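Local coordinates for protein transcarboxylase 5S subunit (Propionibacterium freudenreichii subsp. shermanii, PDB 1RQB) that transfers a carboxyl group from the biotin of the 1.3S subunit to pyruvate, forming oxaloacetate, with one cobalt(II) ion bound per subunit, at residues Ile27-Arg33 with Tyr61-Trp67; Asp34-Met40 with Met256-His262; Arg43-Asp48 with Ile296-Tyr300. One frame throughout, in Å; residues are numbered along the deposited sequence.

Contact 1 of 3, residues Ile27-Arg33 with Tyr61-Trp67; sequences ITELVLR and YWSVECW
The ring of Y61 lies beneath the side chain of E29: CB of E29 sits over its centre, 3.4 Å from the centroid and 10° off the normal, a CH-pi contact. With CG of E29 anti to the backbone N (chi1 180°) and the chain bent at chi2, the side chain runs on along the ring axis toward the hydroxyl, where Y61 OH makes a weak hydrogen bond of 2.6 Å to E29 OE1. The acid has stronger ties: OE1 bonds T265, and OE2 caps the start of helix 31-39 by accepting from V31 N through its anti lone pair and also accepts from I253 N. I27 CG2 meets the edge of the same ring.

Farther along, E65 reaches across in an extended chain to R33, whose own chain is bent at chi2 and chi3. The guanidinium and carboxylate planes stand 62° apart, so the salt bridge is twisted rather than flat; R33 NH2 gives 2.8 Å to E65 OE1, while the 2.7 Å bond from NE to OE2 is weak. L32 CD1 packs on V64 CG1 at 3.8 Å. Backbone bonds join the strands in parallel, E65 N meeting E29 O at 2.9 Å. Just beyond this bond, one water ties E29 O, L32 N and E65 O together.

R33 belongs to the substrate site and also bonds the carboxylated lysine at position 195. Both strands are neighbours in the TIM barrel: strand 23-29 has strand 248-251 as another neighbour, strand 63-68 continues to strand 99-103, and helix 283-296 packs on Y61 and L32.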
# COMPACT_ATOMS: atom_id res chain seq x y z
N ILE A 27 17.52 3.98 8.08
CA ILE A 27 16.06 4.18 8.07
C ILE A 27 15.67 5.21 9.13
O ILE A 27 16.11 5.14 10.27
CB ILE A 27 15.30 2.89 8.44
CG1 ILE A 27 15.56 1.80 7.40
CG2 ILE A 27 13.80 3.21 8.61
CD1 ILE A 27 15.00 2.08 6.04
N THR A 28 14.85 6.18 8.72
CA THR A 28 14.32 7.18 9.65
C THR A 28 12.85 6.83 9.90
O THR A 28 12.08 6.66 8.96
CB THR A 28 14.44 8.61 9.08
OG1 THR A 28 15.79 9.06 9.22
CG2 THR A 28 13.50 9.60 9.83
N GLU A 29 12.47 6.69 11.18
CA GLU A 29 11.10 6.34 11.56
C GLU A 29 10.26 7.62 11.70
O GLU A 29 10.69 8.58 12.35
CB GLU A 29 11.10 5.54 12.86
CG GLU A 29 9.71 5.12 13.37
CD GLU A 29 8.91 4.30 12.35
OE1 GLU A 29 9.39 3.24 11.86
OE2 GLU A 29 7.78 4.71 12.06
N LEU A 30 9.05 7.60 11.15
CA LEU A 30 8.18 8.79 11.13
C LEU A 30 6.92 8.63 11.98
O LEU A 30 6.09 9.54 12.01
CB LEU A 30 7.73 9.05 9.69
CG LEU A 30 8.83 9.24 8.64
CD1 LEU A 30 8.20 9.18 7.23
CD2 LEU A 30 9.50 10.59 8.86
N VAL A 31 6.75 7.51 12.67
CA VAL A 31 5.50 7.27 13.41
C VAL A 31 5.18 8.35 14.44
O VAL A 31 4.00 8.64 14.67
CB VAL A 31 5.49 5.87 14.12
CG1 VAL A 31 6.52 5.83 15.26
CG2 VAL A 31 4.08 5.57 14.66
N LEU A 32 6.18 8.97 15.06
CA LEU A 32 5.91 9.95 16.11
C LEU A 32 5.62 11.35 15.58
O LEU A 32 5.28 12.25 16.35
CB LEU A 32 7.08 10.01 17.10
CG LEU A 32 7.42 8.68 17.77
CD1 LEU A 32 8.61 8.89 18.70
CD2 LEU A 32 6.22 8.12 18.55
N ARG A 33 5.74 11.57 14.27
CA ARG A 33 5.45 12.92 13.77
C ARG A 33 4.64 12.86 12.46
O ARG A 33 3.42 13.01 12.47
CB ARG A 33 6.75 13.72 13.57
CG ARG A 33 6.56 15.25 13.41
CD ARG A 33 5.87 15.67 12.12
NE ARG A 33 6.71 15.39 10.95
CZ ARG A 33 6.50 15.91 9.75
NH1 ARG A 33 5.48 16.73 9.54
NH2 ARG A 33 7.33 15.62 8.75
N TYR A 61 17.18 2.70 14.25
CA TYR A 61 16.91 3.74 13.25
C TYR A 61 18.05 4.76 13.18
O TYR A 61 18.72 5.02 14.18
CB TYR A 61 15.63 4.49 13.62
CG TYR A 61 14.38 3.67 13.60
CD1 TYR A 61 13.67 3.43 14.77
CD2 TYR A 61 13.87 3.18 12.40
CE1 TYR A 61 12.45 2.73 14.75
CE2 TYR A 61 12.65 2.49 12.36
CZ TYR A 61 11.95 2.27 13.54
OH TYR A 61 10.73 1.64 13.49
N TRP A 62 18.24 5.35 12.01
CA TRP A 62 19.27 6.40 11.85
C TRP A 62 18.82 7.62 12.65
O TRP A 62 19.60 8.28 13.33
CB TRP A 62 19.44 6.77 10.37
CG TRP A 62 20.51 7.81 10.18
CD1 TRP A 62 21.86 7.62 10.26
CD2 TRP A 62 20.31 9.22 10.02
NE1 TRP A 62 22.52 8.84 10.17
CE2 TRP A 62 21.59 9.83 10.03
CE3 TRP A 62 19.17 10.03 9.89
CZ2 TRP A 62 21.76 11.22 9.90
CZ3 TRP A 62 19.34 11.41 9.76
CH2 TRP A 62 20.63 11.99 9.76
N SER A 63 17.52 7.93 12.55
CA SER A 63 16.93 9.04 13.31
C SER A 63 15.44 8.74 13.53
O SER A 63 14.87 7.87 12.87
CB SER A 63 17.07 10.39 12.57
OG SER A 63 16.24 10.47 11.43
N VAL A 64 14.86 9.46 14.47
CA VAL A 64 13.44 9.34 14.83
C VAL A 64 12.79 10.71 14.68
O VAL A 64 13.09 11.63 15.44
CB VAL A 64 13.30 8.86 16.29
CG1 VAL A 64 11.83 8.76 16.68
CG2 VAL A 64 14.00 7.48 16.45
N GLU A 65 11.92 10.88 13.69
CA GLU A 65 11.29 12.20 13.53
C GLU A 65 10.21 12.30 14.61
O GLU A 65 9.33 11.46 14.69
CB GLU A 65 10.68 12.33 12.12
CG GLU A 65 10.28 13.77 11.79
CD GLU A 65 9.39 13.87 10.57
OE1 GLU A 65 9.78 14.57 9.61
OE2 GLU A 65 8.30 13.26 10.58
N CYS A 66 10.28 13.33 15.46
CA CYS A 66 9.30 13.38 16.55
C CYS A 66 8.90 14.82 16.90
O CYS A 66 8.24 15.04 17.92
CB CYS A 66 9.91 12.73 17.79
SG CYS A 66 11.44 13.54 18.31
N TRP A 67 9.24 15.79 16.07
CA TRP A 67 8.88 17.17 16.44
C TRP A 67 8.81 18.05 15.19
O TRP A 67 9.25 17.66 14.11
CB TRP A 67 9.91 17.73 17.43
CG TRP A 67 9.34 18.68 18.47
CD1 TRP A 67 8.35 18.40 19.37
CD2 TRP A 67 9.75 20.03 18.73
NE1 TRP A 67 8.11 19.49 20.18
CE2 TRP A 67 8.96 20.50 19.81
CE3 TRP A 67 10.70 20.89 18.15
CZ2 TRP A 67 9.10 21.80 20.33
CZ3 TRP A 67 10.84 22.18 18.67
CH2 TRP A 67 10.04 22.62 19.75
O HOH W 1 9.00 8.79 14.70
O HOH W 2 5.37 14.65 17.89

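Contact 2 of 3, residues Asp34-Met40 with Met256-His262; sequences DAHQSLM and MSLGPGH. With CO (cobalt (II) ion), chain B.
Residues D34-L39 form helical turns whose side faces a loop, M256-H262, folded back on itself by a type II' beta turn from L258 to G261. L258 N bonds H262 O and G261 N bonds L258 O, and the nearest backbone approach is S38 to G261, 5.3 Å between CA atoms. The helical bond from S38 N to D34 O is joined by one from S38 OG, the two donors reaching that oxygen from opposite faces of its plane.

L39 inserts its two methyls into the bend of the loop: CD1 lies 3.4 Å from M256 O, and CD2 packs on P260 CD at 3.8 Å. Beside it the selenomethionines M40 and M256 cross at about a right angle, and bends in both chains bring their CE methyls together, 3.5 Å apart.

At the start of the helical segment, H262 meets D34. Its NE2 donates to OD1 over 2.8 Å, coming from 60° above the carboxylate plane. That same oxygen binds cobalt at 2.0 Å, while OD2 accepts from a water that is itself a metal ligand.

H226, H228 and the carboxylated lysine at position 195 also bind the cobalt, and the rings of H226 and H228 also meet that of H262. H262 is thus a second-shell residue: its N-H grips the metal-bound oxygen and, with the metal, probably limits rotation of the carboxylate. By drawing charge from OD1, this bond may also temper the oxygen's donation to cobalt.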
# COMPACT_ATOMS: atom_id res chain seq x y z
N ASP A 34 5.31 12.61 11.34
CA ASP A 34 4.62 12.68 10.05
C ASP A 34 3.54 11.61 9.87
O ASP A 34 2.53 11.86 9.21
CB ASP A 34 5.64 12.60 8.90
CG ASP A 34 5.18 13.36 7.66
OD1 ASP A 34 5.76 13.14 6.58
OD2 ASP A 34 4.26 14.20 7.76
N ALA A 35 3.71 10.42 10.44
CA ALA A 35 2.69 9.38 10.23
C ALA A 35 1.33 9.81 10.76
O ALA A 35 0.33 9.72 10.05
CB ALA A 35 3.12 8.04 10.87
N HIS A 36 1.26 10.30 12.00
CA HIS A 36 -0.07 10.67 12.51
C HIS A 36 -0.49 12.04 11.98
O HIS A 36 -1.68 12.34 11.90
CB HIS A 36 -0.13 10.58 14.04
CG HIS A 36 0.75 11.56 14.75
ND1 HIS A 36 0.35 12.84 15.04
CD2 HIS A 36 2.00 11.42 15.24
CE1 HIS A 36 1.33 13.46 15.69
NE2 HIS A 36 2.34 12.62 15.82
N GLN A 37 0.47 12.86 11.60
CA GLN A 37 0.10 14.15 11.00
C GLN A 37 -0.63 13.88 9.68
O GLN A 37 -1.63 14.51 9.36
CB GLN A 37 1.34 15.00 10.69
CG GLN A 37 1.00 16.34 9.99
CD GLN A 37 2.19 17.27 9.83
OE1 GLN A 37 2.99 17.44 10.74
NE2 GLN A 37 2.30 17.89 8.65
N SER A 38 -0.12 12.92 8.93
CA SER A 38 -0.64 12.59 7.59
C SER A 38 -1.86 11.68 7.65
O SER A 38 -2.74 11.76 6.79
CB SER A 38 0.46 11.89 6.78
OG SER A 38 1.61 12.72 6.68
N LEU A 39 -1.95 10.82 8.66
CA LEU A 39 -3.06 9.86 8.68
C LEU A 39 -4.19 10.23 9.65
O LEU A 39 -5.33 9.81 9.45
CB LEU A 39 -2.53 8.47 9.04
CG LEU A 39 -1.65 7.83 7.96
CD1 LEU A 39 -0.96 6.60 8.50
CD2 LEU A 39 -2.51 7.50 6.74
N MSE A 40 -3.91 11.00 10.70
CA MSE A 40 -4.99 11.28 11.66
C MSE A 40 -4.97 12.72 12.18
O MSE A 40 -5.16 12.97 13.37
CB MSE A 40 -4.97 10.24 12.79
CG MSE A 40 -3.64 10.02 13.46
SE MSE A 40 -3.44 8.12 13.95
CE MSE A 40 -2.83 7.43 12.27
N MSE A 256 0.83 1.99 10.98
CA MSE A 256 0.55 3.43 10.80
C MSE A 256 1.14 3.86 9.46
O MSE A 256 1.82 4.88 9.40
CB MSE A 256 1.27 4.23 11.87
CG MSE A 256 0.92 3.86 13.28
SE MSE A 256 -0.69 4.80 13.71
CE MSE A 256 0.08 6.55 14.09
N SER A 257 0.86 3.11 8.39
CA SER A 257 1.46 3.39 7.08
C SER A 257 0.43 3.33 5.95
O SER A 257 -0.73 2.98 6.16
CB SER A 257 2.55 2.36 6.78
OG SER A 257 1.97 1.08 6.57
N LEU A 258 0.91 3.68 4.75
CA LEU A 258 0.17 3.67 3.47
C LEU A 258 -0.83 4.82 3.36
O LEU A 258 -0.99 5.63 4.28
CB LEU A 258 -0.51 2.32 3.24
CG LEU A 258 0.49 1.16 3.19
CD1 LEU A 258 -0.22 -0.13 2.80
CD2 LEU A 258 1.59 1.47 2.19
N GLY A 259 -1.49 4.91 2.21
CA GLY A 259 -2.42 6.00 2.00
C GLY A 259 -1.64 7.30 1.91
O GLY A 259 -0.55 7.32 1.34
N PRO A 260 -2.15 8.40 2.49
CA PRO A 260 -1.49 9.72 2.48
C PRO A 260 -0.27 9.71 3.40
O PRO A 260 0.43 10.72 3.53
CB PRO A 260 -2.56 10.67 3.02
CG PRO A 260 -3.84 9.89 2.96
CD PRO A 260 -3.45 8.47 3.17
N GLY A 261 -0.05 8.57 4.03
CA GLY A 261 1.08 8.38 4.91
C GLY A 261 2.33 7.95 4.14
O GLY A 261 2.61 8.49 3.07
N HIS A 262 3.02 6.93 4.65
CA HIS A 262 4.30 6.52 4.07
C HIS A 262 4.39 5.00 3.88
O HIS A 262 3.52 4.25 4.31
CB HIS A 262 5.42 6.98 5.02
CG HIS A 262 5.23 8.38 5.52
ND1 HIS A 262 4.40 8.68 6.58
CD2 HIS A 262 5.71 9.56 5.07
CE1 HIS A 262 4.37 9.99 6.76
NE2 HIS A 262 5.16 10.55 5.86
CO CO B . 6.03 14.25 4.92
O HOH W 3 4.25 15.51 5.52

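Contact 3 of 3, residues Arg43-Asp48 with Ile296-Tyr300; sequences RMAMED and IRPKY
Y300 and K299 reach D48 from the opposite direction, and the polar bonds centre on its carboxylate. Y300 OH donates to D48 OD2 over 2.6 Å, using the anti lone pair, with the ring and carboxylate planes 83° apart. The same hydroxyl accepts from A45 N at 3.0 Å in a nearly straight bond (166°). It therefore bridges a side chain and a backbone amide of one loop. The salt bridge falls on the other oxygen: K299 NZ lies 2.7 Å from D48 OD1, on its syn side but 30° out of the carboxylate plane, a position reached by a lysine chain bent at chi3. Another polar atom, the backbone oxygen of R43, sits at the edge of the Y300 ring, 3.4 Å from CE2.

Apolar and aromatic contacts lie beside these bonds. The selenium of M44 makes an oblique Met-aromatic contact with the Y300 ring, 4.7 Å from its centroid, and also lies 4.2 Å from I296 CG2.

The loop after helix 31-39 is thus joined to the end of helix 283-296. Each carboxylate oxygen of D48 has its own donor, an ammonium and a phenol, which probably stabilises the ionised acid; the phenol's bond to D48, together with the one from A45 N, would fix the direction of its O-H.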
# COMPACT_ATOMS: atom_id res chain seq x y z
N ARG A 43 -3.43 14.41 15.51
CA ARG A 43 -4.11 14.38 16.81
C ARG A 43 -3.52 13.38 17.81
O ARG A 43 -4.01 13.28 18.93
CB ARG A 43 -5.59 14.05 16.62
CG ARG A 43 -6.41 15.10 15.88
CD ARG A 43 -6.35 16.44 16.59
NE ARG A 43 -7.49 17.30 16.26
CZ ARG A 43 -7.67 17.94 15.11
NH1 ARG A 43 -6.79 17.85 14.13
NH2 ARG A 43 -8.76 18.68 14.96
N MSE A 44 -2.46 12.67 17.45
CA MSE A 44 -1.91 11.65 18.36
C MSE A 44 -1.52 12.25 19.72
O MSE A 44 -0.71 13.17 19.80
CB MSE A 44 -0.68 10.98 17.77
CG MSE A 44 -0.07 10.00 18.73
SE MSE A 44 -0.85 8.28 18.46
CE MSE A 44 0.38 7.75 17.18
N ALA A 45 -2.06 11.67 20.78
CA ALA A 45 -1.78 12.13 22.15
C ALA A 45 -0.48 11.51 22.65
O ALA A 45 -0.18 10.35 22.37
CB ALA A 45 -2.93 11.75 23.07
N MSE A 46 0.28 12.29 23.41
CA MSE A 46 1.56 11.84 23.96
C MSE A 46 1.37 10.55 24.76
O MSE A 46 2.20 9.64 24.70
CB MSE A 46 2.18 12.93 24.85
CG MSE A 46 3.57 12.58 25.34
SE MSE A 46 4.78 12.25 23.83
CE MSE A 46 6.43 12.85 24.67
N GLU A 47 0.25 10.46 25.49
CA GLU A 47 -0.05 9.28 26.31
C GLU A 47 -0.07 8.01 25.45
O GLU A 47 0.26 6.92 25.93
CB GLU A 47 -1.42 9.45 27.00
CG GLU A 47 -2.58 9.68 26.04
CD GLU A 47 -3.87 10.13 26.73
OE1 GLU A 47 -3.85 11.15 27.44
OE2 GLU A 47 -4.91 9.45 26.53
N ASP A 48 -0.44 8.14 24.18
CA ASP A 48 -0.55 6.98 23.29
C ASP A 48 0.77 6.67 22.59
O ASP A 48 0.87 5.66 21.89
CB ASP A 48 -1.64 7.23 22.24
CG ASP A 48 -3.06 7.14 22.81
OD1 ASP A 48 -3.29 6.32 23.72
OD2 ASP A 48 -3.96 7.87 22.35
N ILE A 296 -3.66 1.12 19.28
CA ILE A 296 -4.04 2.51 19.54
C ILE A 296 -4.75 3.18 18.36
O ILE A 296 -5.64 4.01 18.56
CB ILE A 296 -2.77 3.33 19.90
CG1 ILE A 296 -2.42 3.08 21.37
CG2 ILE A 296 -2.95 4.82 19.58
CD1 ILE A 296 -1.10 3.65 21.78
N ARG A 297 -4.42 2.80 17.14
CA ARG A 297 -4.97 3.51 15.97
C ARG A 297 -6.50 3.52 15.88
O ARG A 297 -7.07 4.54 15.49
CB ARG A 297 -4.37 2.96 14.68
CG ARG A 297 -4.79 3.75 13.46
CD ARG A 297 -4.05 3.28 12.23
NE ARG A 297 -4.46 4.03 11.06
CZ ARG A 297 -3.92 3.88 9.86
NH1 ARG A 297 -2.94 3.00 9.68
NH2 ARG A 297 -4.38 4.59 8.83
N PRO A 298 -7.19 2.42 16.23
CA PRO A 298 -8.66 2.48 16.13
C PRO A 298 -9.34 3.63 16.88
O PRO A 298 -10.43 4.07 16.50
CB PRO A 298 -9.10 1.11 16.64
CG PRO A 298 -7.93 0.23 16.27
CD PRO A 298 -6.76 1.09 16.70
N LYS A 299 -8.70 4.12 17.94
CA LYS A 299 -9.27 5.22 18.74
C LYS A 299 -9.29 6.54 17.97
O LYS A 299 -9.98 7.47 18.36
CB LYS A 299 -8.47 5.42 20.03
CG LYS A 299 -8.44 4.20 20.95
CD LYS A 299 -7.82 4.53 22.31
CE LYS A 299 -6.41 5.08 22.22
NZ LYS A 299 -5.83 5.29 23.58
N TYR A 300 -8.55 6.61 16.86
CA TYR A 300 -8.47 7.86 16.08
C TYR A 300 -9.30 7.77 14.80
O TYR A 300 -9.12 8.59 13.89
CB TYR A 300 -7.00 8.15 15.74
CG TYR A 300 -6.20 8.54 16.97
CD1 TYR A 300 -5.66 7.57 17.82
CD2 TYR A 300 -6.04 9.88 17.31
CE1 TYR A 300 -5.00 7.93 19.00
CE2 TYR A 300 -5.39 10.26 18.47
CZ TYR A 300 -4.87 9.29 19.31
OH TYR A 300 -4.23 9.69 20.45

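Overall arrangement
Contacts 1 and 2 are buried and share helix 31-39; contact 3, about 17 Å from contact 1 and 13 Å from contact 2 between centres, is only partly buried. The first two meet directly, with E65 OE2 accepting from D34 N, so the acid that pairs with R33 also holds the backbone of a cobalt ligand. Contact 3 touches contact 2 through M44, which packs on H36 and M256. Chemistry follows place: contact 1 combines parallel barrel strands with a salt bridge at the substrate site, contact 2 couples metal ligation to apolar loop packing, and contact 3 ties peripheral loops by charge and a phenol.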